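Local coordinates for protein extracellular ligand-binding receptor (Rhodopseudomonas palustris, PDB 3SG0) that probably serves as a periplasmic solute-binding protein for transport, enclosing benzoyl-formic acid and perhaps related aromatic acids between its two lobes, at residues F167-G172 and I220-G224; Q231-E236 and D261-A265; F272-E276 and K288-V292; A321-A325 and A339-I344; I344-K348 and M359-H364. One frame throughout, in Å; residues are numbered along the deposited sequence.

Interaction 1: residues F167-G172 and I220-G224; sequences FSDAYG and IASAG. With 173 (benzoyl-formic acid), chain B.
With CG turned opposite its carbonyl carbon (chi1 -74°), Phe-167 lays its ring beside the chain leaving strand 217-221, while Tyr-171, whose CG lies trans to its own N (chi1 176°), reaches the same bend from the first turn of helix 170-186. Ser-222 CA stands over one face of the Phe-167 ring, 3.9 Å from its centroid, a CH-pi contact offset toward the rim. Beside it, Phe-167 CZ comes within 3.1 Å of Ser-222 OG, which is hydrogen-bonded to Tyr-196 OH. Tyr-171 offers an edge instead: its CE2 lies 3.4 Å from Ser-222 O, and its OH is hydrogen-bonded to Thr-246. The ketone O2 of benzoyl-formic acid sits over the centre of the Tyr-171 ring, and Ala-223 CB lies beside that O2. Phe-167 N donates to Ala-221 O at 2.9 Å where the two parallel strands end. Asp-169 N-caps the helix, its OD1 accepting from Gly-172 N at 3.1 Å, and its OD2 pairs with Arg-198, which also binds the ligand. Loops at the ends of parallel strands, one leading into a capped helix, thus border the cleft of a periplasmic binding protein.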
# COMPACT_ATOMS: atom_id res chain seq x y z
N PHE A 167 13.39 -3.57 -5.45
CA PHE A 167 13.34 -2.46 -6.38
C PHE A 167 14.39 -1.42 -6.01
O PHE A 167 14.63 -1.12 -4.83
CB PHE A 167 11.99 -1.76 -6.34
CG PHE A 167 10.85 -2.52 -6.99
CD1 PHE A 167 11.04 -3.41 -8.04
CD2 PHE A 167 9.56 -2.27 -6.56
CE1 PHE A 167 9.95 -4.05 -8.63
CE2 PHE A 167 8.47 -2.89 -7.14
CZ PHE A 167 8.66 -3.77 -8.18
N SER A 168 14.98 -0.81 -7.04
CA SER A 168 15.90 0.31 -6.87
C SER A 168 15.13 1.62 -6.69
O SER A 168 15.27 2.56 -7.48
CB SER A 168 16.85 0.40 -8.07
OG SER A 168 16.12 0.29 -9.27
N ASP A 169 14.29 1.67 -5.67
CA ASP A 169 13.54 2.88 -5.35
C ASP A 169 13.25 2.91 -3.86
O ASP A 169 13.69 2.03 -3.12
CB ASP A 169 12.26 3.00 -6.19
CG ASP A 169 11.23 1.90 -5.90
OD1 ASP A 169 11.21 1.34 -4.79
OD2 ASP A 169 10.42 1.62 -6.81
N ALA A 170 12.53 3.93 -3.41
CA ALA A 170 12.34 4.12 -1.98
C ALA A 170 11.50 3.02 -1.34
O ALA A 170 11.62 2.76 -0.14
CB ALA A 170 11.74 5.49 -1.69
N TYR A 171 10.64 2.36 -2.12
CA TYR A 171 9.89 1.23 -1.59
C TYR A 171 10.82 0.06 -1.27
O TYR A 171 10.85 -0.44 -0.14
CB TYR A 171 8.81 0.77 -2.57
CG TYR A 171 8.07 -0.47 -2.09
CD1 TYR A 171 7.11 -0.38 -1.09
CD2 TYR A 171 8.35 -1.72 -2.64
CE1 TYR A 171 6.45 -1.51 -0.65
CE2 TYR A 171 7.69 -2.85 -2.20
CZ TYR A 171 6.74 -2.73 -1.20
OH TYR A 171 6.05 -3.83 -0.74
N GLY A 172 11.60 -0.37 -2.26
CA GLY A 172 12.53 -1.46 -2.03
C GLY A 172 13.52 -1.12 -0.94
O GLY A 172 13.76 -1.91 -0.03
N ILE A 220 12.66 -10.84 -1.20
CA ILE A 220 12.37 -10.02 -2.38
C ILE A 220 11.50 -8.84 -1.95
O ILE A 220 10.43 -9.05 -1.36
CB ILE A 220 11.63 -10.85 -3.45
CG1 ILE A 220 12.48 -12.06 -3.87
CG2 ILE A 220 11.26 -9.97 -4.65
CD1 ILE A 220 11.74 -13.05 -4.75
N ALA A 221 11.94 -7.62 -2.25
CA ALA A 221 11.17 -6.42 -1.95
C ALA A 221 10.65 -5.82 -3.25
O ALA A 221 11.35 -5.07 -3.94
CB ALA A 221 12.00 -5.40 -1.18
N SER A 222 9.42 -6.15 -3.59
CA SER A 222 8.83 -5.83 -4.88
C SER A 222 7.32 -5.65 -4.73
O SER A 222 6.78 -5.78 -3.63
CB SER A 222 9.17 -6.95 -5.87
OG SER A 222 8.71 -6.66 -7.17
N ALA A 223 6.64 -5.35 -5.82
CA ALA A 223 5.20 -5.13 -5.76
C ALA A 223 4.58 -5.34 -7.13
O ALA A 223 5.22 -5.07 -8.16
CB ALA A 223 4.88 -3.74 -5.26
N GLY A 224 3.32 -5.77 -7.14
CA GLY A 224 2.62 -5.99 -8.38
C GLY A 224 3.16 -7.17 -9.17
O GLY A 224 3.89 -8.01 -8.64
O1B 173 B . 4.57 1.79 -2.24
C1 173 B . 4.83 1.20 -3.26
O1A 173 B . 5.75 1.67 -4.19
C2 173 B . 4.34 -0.20 -3.47
O2 173 B . 4.80 -0.88 -4.34
C1G 173 B . 3.21 -0.67 -2.60
C2D 173 B . 2.02 0.25 -2.37
C2E 173 B . 0.88 -0.20 -1.48
C3 173 B . 0.96 -1.57 -0.80
C1E 173 B . 2.18 -2.48 -1.05
C1D 173 B . 3.32 -2.04 -1.96

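Interaction 2: residues Q231-E236 and D261-A265; sequences QKALRE and DVEGA
The guanidinium of Arg-235 turns an edge toward the 261-265 loop: Asp-261 O lies near its plane beside NE, and a water sits in plane at NH2, 3.0 Å away. The carboxylate of Asp-261 is inclined 56° to that guanidinium, and the two side chains run antiparallel alongside one another rather than pairing their charges. Helix 228-236, which carries the arginine, is the crossover of a right-handed beta-alpha-beta unit between parallel strands 217-221 and 242-244, and the loop bends through a type II turn from Val-262 to Ala-265 before strand 266-269.

Lysine takes the acid instead. Lys-232, bent at its third and fourth torsions, curls back so that NZ forms a salt bridge with Asp-261 OD2 at 2.8 Å, meeting the oxygen on its anti side and 26° out of the carboxylate plane. Gln-231 lies crosswise to Val-262, its CD 3.8 Å from Val-262 CG1. Its NE2 makes a weak bond to Asp-261 O at 3.1 Å, while OE1 is taken by Gln-245. Arg-235 NH1 is bound by the carbonyls of Gly-241 and Phe-239, which fixes the rotation of the group. Water completes the seam: the molecule accepting from Arg-235 NH2 hands its own proton to Glu-263 O, 2.8 Å from the water oxygen.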
# COMPACT_ATOMS: atom_id res chain seq x y z
N GLN A 231 11.23 -14.25 -8.29
CA GLN A 231 10.91 -15.52 -7.64
C GLN A 231 10.98 -16.68 -8.64
O GLN A 231 11.57 -17.72 -8.35
CB GLN A 231 9.54 -15.45 -6.95
CG GLN A 231 9.19 -16.75 -6.24
CD GLN A 231 8.46 -16.54 -4.93
OE1 GLN A 231 8.07 -15.43 -4.57
NE2 GLN A 231 8.28 -17.63 -4.20
N LYS A 232 10.40 -16.50 -9.82
CA LYS A 232 10.51 -17.50 -10.87
C LYS A 232 11.96 -17.73 -11.28
O LYS A 232 12.38 -18.86 -11.52
CB LYS A 232 9.67 -17.13 -12.09
CG LYS A 232 8.18 -17.31 -11.91
CD LYS A 232 7.42 -17.10 -13.21
CE LYS A 232 7.26 -18.40 -13.98
NZ LYS A 232 6.30 -19.32 -13.31
N ALA A 233 12.74 -16.66 -11.39
CA ALA A 233 14.13 -16.79 -11.80
C ALA A 233 14.93 -17.59 -10.78
O ALA A 233 15.74 -18.45 -11.15
CB ALA A 233 14.75 -15.42 -12.03
N LEU A 234 14.70 -17.33 -9.50
CA LEU A 234 15.36 -18.10 -8.46
C LEU A 234 15.01 -19.58 -8.56
O LEU A 234 15.89 -20.44 -8.51
CB LEU A 234 14.99 -17.56 -7.08
CG LEU A 234 15.72 -16.28 -6.66
CD1 LEU A 234 14.95 -15.54 -5.59
CD2 LEU A 234 17.13 -16.61 -6.19
N ARG A 235 13.72 -19.88 -8.71
CA ARG A 235 13.29 -21.27 -8.78
C ARG A 235 13.83 -21.96 -10.03
O ARG A 235 14.28 -23.11 -9.96
CB ARG A 235 11.76 -21.39 -8.72
CG ARG A 235 11.15 -20.96 -7.39
CD ARG A 235 11.61 -21.85 -6.24
NE ARG A 235 10.88 -21.54 -5.01
CZ ARG A 235 11.44 -21.50 -3.80
NH1 ARG A 235 12.74 -21.74 -3.66
NH2 ARG A 235 10.71 -21.20 -2.73
N GLU A 236 13.80 -21.26 -11.16
CA GLU A 236 14.26 -21.84 -12.41
C GLU A 236 15.76 -22.14 -12.37
O GLU A 236 16.24 -23.06 -13.03
CB GLU A 236 13.90 -20.93 -13.58
CG GLU A 236 12.41 -20.91 -13.87
CD GLU A 236 11.99 -19.78 -14.80
OE1 GLU A 236 12.87 -19.03 -15.27
OE2 GLU A 236 10.78 -19.65 -15.06
N ASP A 261 5.67 -21.61 -8.71
CA ASP A 261 6.90 -20.96 -8.26
C ASP A 261 6.71 -20.04 -7.05
O ASP A 261 7.66 -19.79 -6.30
CB ASP A 261 7.56 -20.19 -9.40
CG ASP A 261 8.09 -21.09 -10.50
OD1 ASP A 261 8.54 -22.22 -10.19
OD2 ASP A 261 8.04 -20.68 -11.67
N VAL A 262 5.49 -19.53 -6.86
CA VAL A 262 5.23 -18.65 -5.72
C VAL A 262 4.50 -19.34 -4.58
O VAL A 262 4.29 -18.75 -3.51
CB VAL A 262 4.52 -17.33 -6.13
CG1 VAL A 262 5.35 -16.59 -7.17
CG2 VAL A 262 3.09 -17.59 -6.62
N GLU A 263 4.11 -20.60 -4.78
CA GLU A 263 3.53 -21.38 -3.69
C GLU A 263 4.50 -21.37 -2.52
O GLU A 263 5.71 -21.54 -2.69
CB GLU A 263 3.25 -22.81 -4.17
CG GLU A 263 2.68 -23.73 -3.11
CD GLU A 263 1.22 -23.43 -2.79
OE1 GLU A 263 0.60 -22.60 -3.48
OE2 GLU A 263 0.70 -24.04 -1.82
N GLY A 264 3.97 -21.15 -1.32
CA GLY A 264 4.79 -21.14 -0.12
C GLY A 264 5.42 -19.80 0.22
O GLY A 264 6.02 -19.67 1.28
N ALA A 265 5.29 -18.81 -0.66
CA ALA A 265 5.81 -17.48 -0.34
C ALA A 265 5.15 -16.97 0.94
O ALA A 265 3.96 -17.18 1.15
CB ALA A 265 5.57 -16.51 -1.48
O HOH W 1 7.98 -19.91 -2.41
O HOH W 2 7.96 -22.43 -4.80

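Interaction 3: residues F272-E276 and K288-V292; sequences FSGAE and KARFV
Lys-288 NZ makes a salt bridge with Glu-276 OE2 at 2.8 Å, the charged part of the contact, using the syn lone pair of that oxygen, the one on the side of OE1. Glu-276 is folded at its second torsion, which sets its carboxylate end transverse to the lysine chain.

Hydrogen bonding adds a second grip. The same NZ donates to Phe-272 O at 2.9 Å, arriving 24° out of the carbonyl plane. This carbonyl also accepts a weak bond from Ala-275 N, as the short helix 271-274 runs into a 3-10 turn.

The aromatic contacts are of two sorts. Lys-288 is stretched along its whole length, all four torsions near 180°, and passes across one face of the Phe-272 ring. Its CE stands over the ring centre, 3.7 Å from the centroid, as a CH-pi contact, and NZ follows at 3.9 Å as a cation-pi contact only 12° off the normal. At the edge of that ring, Phe-272 CE1 meets Phe-291 CD2 at 3.9 Å, and Phe-291 goes on to pack against Trp-312 and Val-309 of helix 306-328.

Apolar packing also involves the lysine stem, where Ala-275 CB touches Lys-288 CD at 3.8 Å. The contact thus joins the weakly bonded helix 271-274 to helix 283-298, and Asn-353 touches both Phe-272 and Lys-288. Carboxylate, carbonyl and aromatic face all meet the ammonium, a setting that should stabilise its positive charge while the methylene chain is used as hydrophobic surface between the two helices.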
# COMPACT_ATOMS: atom_id res chain seq x y z
N PHE A 272 -6.76 -7.73 5.80
CA PHE A 272 -7.54 -8.10 4.62
C PHE A 272 -7.09 -9.44 4.05
O PHE A 272 -7.91 -10.27 3.65
CB PHE A 272 -7.39 -6.99 3.58
CG PHE A 272 -8.10 -7.23 2.26
CD1 PHE A 272 -9.30 -6.58 1.97
CD2 PHE A 272 -7.53 -8.03 1.28
CE1 PHE A 272 -9.92 -6.75 0.74
CE2 PHE A 272 -8.16 -8.21 0.05
CZ PHE A 272 -9.36 -7.57 -0.21
N SER A 273 -5.78 -9.64 3.99
CA SER A 273 -5.24 -10.84 3.35
C SER A 273 -5.45 -12.11 4.17
O SER A 273 -5.47 -13.21 3.62
CB SER A 273 -3.74 -10.67 3.08
OG SER A 273 -3.51 -9.56 2.23
N GLY A 274 -5.56 -11.95 5.48
CA GLY A 274 -5.78 -13.08 6.36
C GLY A 274 -7.20 -13.21 6.87
O GLY A 274 -7.48 -14.04 7.74
N ALA A 275 -8.11 -12.40 6.34
CA ALA A 275 -9.43 -12.26 6.94
C ALA A 275 -10.22 -13.56 6.96
O ALA A 275 -10.98 -13.82 7.89
CB ALA A 275 -10.22 -11.18 6.23
N GLU A 276 -10.06 -14.38 5.92
CA GLU A 276 -10.82 -15.63 5.84
C GLU A 276 -10.43 -16.62 6.93
O GLU A 276 -11.16 -17.57 7.20
CB GLU A 276 -10.66 -16.28 4.47
CG GLU A 276 -11.37 -15.53 3.35
CD GLU A 276 -10.70 -14.21 3.02
OE1 GLU A 276 -9.48 -14.19 2.76
OE2 GLU A 276 -11.40 -13.17 3.03
N LYS A 288 -14.21 -5.82 5.59
CA LYS A 288 -13.90 -6.38 4.29
C LYS A 288 -15.17 -6.63 3.49
O LYS A 288 -15.23 -6.33 2.29
CB LYS A 288 -13.07 -7.66 4.41
CG LYS A 288 -12.70 -8.28 3.08
CD LYS A 288 -11.67 -9.40 3.22
CE LYS A 288 -11.25 -9.93 1.87
NZ LYS A 288 -10.16 -10.93 1.98
N ALA A 289 -16.20 -7.16 4.14
CA ALA A 289 -17.45 -7.45 3.46
C ALA A 289 -18.08 -6.17 2.91
O ALA A 289 -18.65 -6.19 1.82
CB ALA A 289 -18.41 -8.18 4.38
N ARG A 290 -18.00 -5.08 3.65
CA ARG A 290 -18.56 -3.81 3.18
C ARG A 290 -17.92 -3.39 1.86
O ARG A 290 -18.60 -2.98 0.92
CB ARG A 290 -18.35 -2.70 4.22
CG ARG A 290 -19.23 -2.81 5.45
CD ARG A 290 -19.14 -1.54 6.29
NE ARG A 290 -19.53 -0.35 5.54
CZ ARG A 290 -18.68 0.59 5.13
NH1 ARG A 290 -17.39 0.49 5.41
NH2 ARG A 290 -19.13 1.63 4.44
N PHE A 291 -16.59 -3.50 1.79
CA PHE A 291 -15.86 -3.17 0.58
C PHE A 291 -16.18 -4.14 -0.55
O PHE A 291 -16.52 -3.73 -1.66
CB PHE A 291 -14.36 -3.19 0.86
CG PHE A 291 -13.50 -3.22 -0.37
CD1 PHE A 291 -13.52 -2.19 -1.29
CD2 PHE A 291 -12.63 -4.29 -0.58
CE1 PHE A 291 -12.70 -2.23 -2.41
CE2 PHE A 291 -11.81 -4.32 -1.69
CZ PHE A 291 -11.84 -3.29 -2.61
N VAL A 292 -16.09 -5.44 -0.27
CA VAL A 292 -16.30 -6.45 -1.30
C VAL A 292 -17.71 -6.35 -1.88
O VAL A 292 -17.90 -6.41 -3.10
CB VAL A 292 -16.03 -7.87 -0.76
CG1 VAL A 292 -16.53 -8.93 -1.74
CG2 VAL A 292 -14.53 -8.05 -0.48

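Interaction 4: residues A321-A325 and A339-I344; sequences AIPAA and AIRDQI
Ala-339 O accepts from Gln-343 N at 2.9 Å, a helical bond joining two residues that both face the opposing helix. On the other side Ala-325 N reaches Ala-321 O at 3.2 Å. That helix is kinked at Pro-323 and Ala-324, whose N atoms lack a bond to the turn before; a proline nitrogen has no hydrogen to give.

No hydrogen bond crosses between the helices; alanine methyls meet one another and the stems of two isoleucines and a glutamine. Three alanines of 321-325 point their CB atoms into the gap, and the axes of these two short helical segments approach to 8.6 Å and cross at 128°. At one end Ala-325 CB meets Ala-339 CB at 3.7 Å, methyl against methyl. With CG1 beside its own backbone N (chi1 -66°), Ile-340 presents CG1 to Ala-325 CB at 3.8 Å, while its CD1 reaches Ile-322 CG1. At the other end, Ala-321 CB settles between Gln-343 CB and Ile-344 CG1, the latter 3.7 Å away. Gln-343 folds at its second torsion and lays CG over Ala-324 CB at 3.8 Å.

Segment 321-325 belongs to the long helix 306-328, starting two residues after Glu-319, which binds 3-hydroxypyruvate in a crystal of this protein, though that ligand is not bound to this chain in the model. Helix 334-344 fits between it and the body of the lobe: Ile-340 packs on Pro-115, and Arg-341 O accepts from Tyr-137 OH of strand 136-138.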
# COMPACT_ATOMS: atom_id res chain seq x y z
N ALA A 321 -14.66 12.10 8.42
CA ALA A 321 -14.26 13.46 8.78
C ALA A 321 -15.19 14.53 8.22
O ALA A 321 -15.25 15.65 8.75
CB ALA A 321 -12.85 13.72 8.29
N ILE A 322 -15.90 14.22 7.14
CA ILE A 322 -16.68 15.23 6.43
C ILE A 322 -17.80 15.89 7.25
O ILE A 322 -17.96 17.10 7.19
CB ILE A 322 -17.17 14.68 5.07
CG1 ILE A 322 -16.04 14.77 4.04
CG2 ILE A 322 -18.40 15.44 4.59
CD1 ILE A 322 -16.27 13.99 2.76
N PRO A 323 -18.58 15.11 8.02
CA PRO A 323 -19.67 15.77 8.74
C PRO A 323 -19.15 16.87 9.69
O PRO A 323 -19.74 17.95 9.75
CB PRO A 323 -20.34 14.62 9.49
CG PRO A 323 -20.13 13.44 8.56
CD PRO A 323 -18.73 13.64 8.04
N ALA A 324 -18.08 16.60 10.42
CA ALA A 324 -17.51 17.64 11.27
C ALA A 324 -17.00 18.82 10.46
O ALA A 324 -17.19 19.98 10.83
CB ALA A 324 -16.41 17.08 12.16
N ALA A 325 -16.37 18.54 9.32
CA ALA A 325 -15.84 19.61 8.49
C ALA A 325 -16.95 20.51 7.94
O ALA A 325 -16.77 21.72 7.79
CB ALA A 325 -15.00 19.03 7.36
N ALA A 339 -10.33 21.76 7.77
CA ALA A 339 -11.13 21.05 8.76
C ALA A 339 -11.03 19.54 8.54
O ALA A 339 -10.94 18.78 9.49
CB ALA A 339 -12.58 21.51 8.71
N ILE A 340 -11.04 19.10 7.28
CA ILE A 340 -10.82 17.68 7.02
C ILE A 340 -9.45 17.24 7.55
O ILE A 340 -9.34 16.20 8.21
CB ILE A 340 -10.95 17.34 5.53
CG1 ILE A 340 -12.39 17.57 5.07
CG2 ILE A 340 -10.53 15.90 5.27
CD1 ILE A 340 -12.59 17.38 3.59
N ARG A 341 -8.42 18.02 7.25
CA ARG A 341 -7.08 17.69 7.72
C ARG A 341 -7.06 17.57 9.25
O ARG A 341 -6.47 16.64 9.81
CB ARG A 341 -6.07 18.74 7.25
CG ARG A 341 -4.59 18.31 7.39
CD ARG A 341 -3.68 19.42 7.92
NE ARG A 341 -4.03 19.74 9.30
CZ ARG A 341 -3.64 19.04 10.36
NH1 ARG A 341 -2.81 18.01 10.22
NH2 ARG A 341 -4.06 19.38 11.58
N ASP A 342 -7.68 18.54 9.93
CA ASP A 342 -7.74 18.54 11.39
C ASP A 342 -8.48 17.32 11.93
O ASP A 342 -8.10 16.74 12.94
CB ASP A 342 -8.46 19.79 11.91
CG ASP A 342 -7.66 21.08 11.74
OD1 ASP A 342 -6.42 21.03 11.59
OD2 ASP A 342 -8.27 22.16 11.80
N GLN A 343 -9.57 16.95 11.26
CA GLN A 343 -10.42 15.89 11.77
C GLN A 343 -9.82 14.50 11.59
O GLN A 343 -9.94 13.65 12.48
CB GLN A 343 -11.80 15.97 11.11
CG GLN A 343 -12.62 17.18 11.52
CD GLN A 343 -12.81 17.27 13.02
OE1 GLN A 343 -13.28 16.33 13.65
NE2 GLN A 343 -12.42 18.41 13.61
N ILE A 344 -9.17 14.23 10.46
CA ILE A 344 -8.62 12.89 10.24
C ILE A 344 -7.56 12.58 11.29
O ILE A 344 -7.43 11.46 11.76
CB ILE A 344 -8.09 12.72 8.82
CG1 ILE A 344 -9.25 12.84 7.82
CG2 ILE A 344 -7.39 11.37 8.68
CD1 ILE A 344 -8.83 12.79 6.36

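Interaction 5: residues I344-K348 and M359-H364; sequences IEKSK and MTPDNH
Two loops meet where the chain enters and leaves the two short strands 350-352 and 355-357, and a type I turn from Ile-344 to Ser-347 shapes the first of them. Across the base, Met-359 N donates to Ser-347 O at 2.9 Å. Lys-348 holds the same residue from its other end: bent at the second torsion, it brings NZ to Met-359 O at 2.8 Å, in the carbonyl plane. The selenomethionine stem lies against the turn, its CG 3.4 Å from Ile-344 O.

Further along, Glu-345 makes a His-carboxylate hydrogen bond with His-364. Its CG is trans to N and the chain runs extended, carrying OE1 past Pro-361 to the histidine edge. His-364 NE2 donates at 2.7 Å to the anti lone pair of Glu-345 OE1, in the ring plane and with an N-H...O angle of 156°, while the carboxylate is turned 49° from the ring. Glu-345 OE1 also pairs with Arg-341. His-364 ND1 is bonded to Val-136 O, and with both ring nitrogens facing acceptors the imidazole may well be protonated. The second loop is set by an ST motif, Thr-360 OG1 accepting from Asn-363 N at 2.8 Å.

Strand 136-138 runs alongside, its Tyr-137 stacked on His-364 and touching Ile-344 and Met-359, and helix 306-328 presents Leu-317 to Ser-347 and Met-359.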
# COMPACT_ATOMS: atom_id res chain seq x y z
N ILE A 344 -9.17 14.23 10.46
CA ILE A 344 -8.62 12.89 10.24
C ILE A 344 -7.56 12.58 11.29
O ILE A 344 -7.43 11.46 11.76
CB ILE A 344 -8.09 12.72 8.82
CG1 ILE A 344 -9.25 12.84 7.82
CG2 ILE A 344 -7.39 11.37 8.68
CD1 ILE A 344 -8.83 12.79 6.36
N GLU A 345 -6.83 13.62 11.69
CA GLU A 345 -5.78 13.52 12.69
C GLU A 345 -6.29 13.04 14.05
O GLU A 345 -5.50 12.59 14.87
CB GLU A 345 -5.15 14.91 12.83
CG GLU A 345 -3.85 14.99 13.57
CD GLU A 345 -3.14 16.28 13.24
OE1 GLU A 345 -2.15 16.22 12.49
OE2 GLU A 345 -3.57 17.37 13.71
N LYS A 346 -7.60 13.15 14.26
CA LYS A 346 -8.24 12.78 15.52
C LYS A 346 -8.87 11.38 15.48
O LYS A 346 -9.43 10.93 16.47
CB LYS A 346 -9.34 13.78 15.87
CG LYS A 346 -8.86 15.21 15.99
CD LYS A 346 -10.05 16.14 16.20
CE LYS A 346 -9.64 17.60 16.10
NZ LYS A 346 -10.82 18.49 16.27
N SER A 347 -8.78 10.71 14.34
CA SER A 347 -9.40 9.39 14.18
C SER A 347 -8.76 8.37 15.12
O SER A 347 -7.55 8.23 15.15
CB SER A 347 -9.29 8.94 12.73
OG SER A 347 -9.92 7.69 12.53
N LYS A 348 -9.59 7.63 15.86
CA LYS A 348 -9.12 6.69 16.87
C LYS A 348 -9.85 5.36 16.81
O LYS A 348 -11.03 5.30 16.44
CB LYS A 348 -9.30 7.26 18.28
CG LYS A 348 -8.67 8.62 18.54
CD LYS A 348 -7.15 8.57 18.52
CE LYS A 348 -6.56 9.90 18.98
NZ LYS A 348 -5.07 9.86 19.01
N MSE A 359 -4.83 7.56 14.62
CA MSE A 359 -4.06 8.71 14.15
C MSE A 359 -3.66 9.59 15.31
O MSE A 359 -4.37 9.67 16.32
CB MSE A 359 -4.89 9.54 13.18
CG MSE A 359 -5.28 8.80 11.92
SE MSE A 359 -3.70 8.33 10.88
CE MSE A 359 -4.59 7.81 9.26
N THR A 360 -2.53 10.29 15.17
CA THR A 360 -2.13 11.31 16.13
C THR A 360 -1.49 12.44 15.33
O THR A 360 -1.21 12.28 14.14
CB THR A 360 -1.08 10.80 17.13
OG1 THR A 360 0.16 10.61 16.44
CG2 THR A 360 -1.52 9.49 17.79
N PRO A 361 -1.20 13.58 15.97
CA PRO A 361 -0.54 14.65 15.21
C PRO A 361 0.81 14.23 14.62
O PRO A 361 1.21 14.76 13.58
CB PRO A 361 -0.39 15.76 16.26
CG PRO A 361 -1.56 15.54 17.17
CD PRO A 361 -1.66 14.04 17.29
N ASP A 362 1.50 13.29 15.25
CA ASP A 362 2.80 12.87 14.76
C ASP A 362 2.77 11.59 13.93
O ASP A 362 3.71 11.31 13.17
CB ASP A 362 3.80 12.74 15.91
CG ASP A 362 4.16 14.09 16.49
OD1 ASP A 362 4.50 14.99 15.70
OD2 ASP A 362 4.08 14.25 17.73
N ASN A 363 1.69 10.83 14.05
CA ASN A 363 1.55 9.57 13.32
C ASN A 363 0.34 9.62 12.40
O ASN A 363 -0.80 9.44 12.84
CB ASN A 363 1.45 8.40 14.29
CG ASN A 363 1.50 7.07 13.57
OD1 ASN A 363 1.42 7.02 12.34
ND2 ASN A 363 1.62 5.98 14.33
N HIS A 364 0.60 9.89 11.12
CA HIS A 364 -0.45 9.97 10.12
C HIS A 364 -0.62 8.65 9.35
O HIS A 364 -1.26 8.62 8.29
CB HIS A 364 -0.20 11.13 9.18
CG HIS A 364 -0.60 12.46 9.74
ND1 HIS A 364 -0.76 13.57 8.93
CD2 HIS A 364 -0.90 12.86 11.00
CE1 HIS A 364 -1.15 14.59 9.67
NE2 HIS A 364 -1.23 14.20 10.93

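The five contacts follow in series along the chain, each closing before the next opens. Interactions 1 and 2, with centres about 17 Å apart, are linked through strand 217-221 of the four-stranded parallel sheet and the helix 228-236 that follows it, touching where Ile-220 packs on that helix. Interactions 4 and 5, about 11 Å apart between centres, share Ile-344 and lie across the chain's centre from that pair, near strand 136-138 of the other sheet. Interaction 3, some 25 Å from interaction 1 by centres, precedes helix 306-328, which carries part of interaction 4. The contacts are therefore distributed over both sides of the chain's centre, with interaction 1 lining the ligand pocket directly.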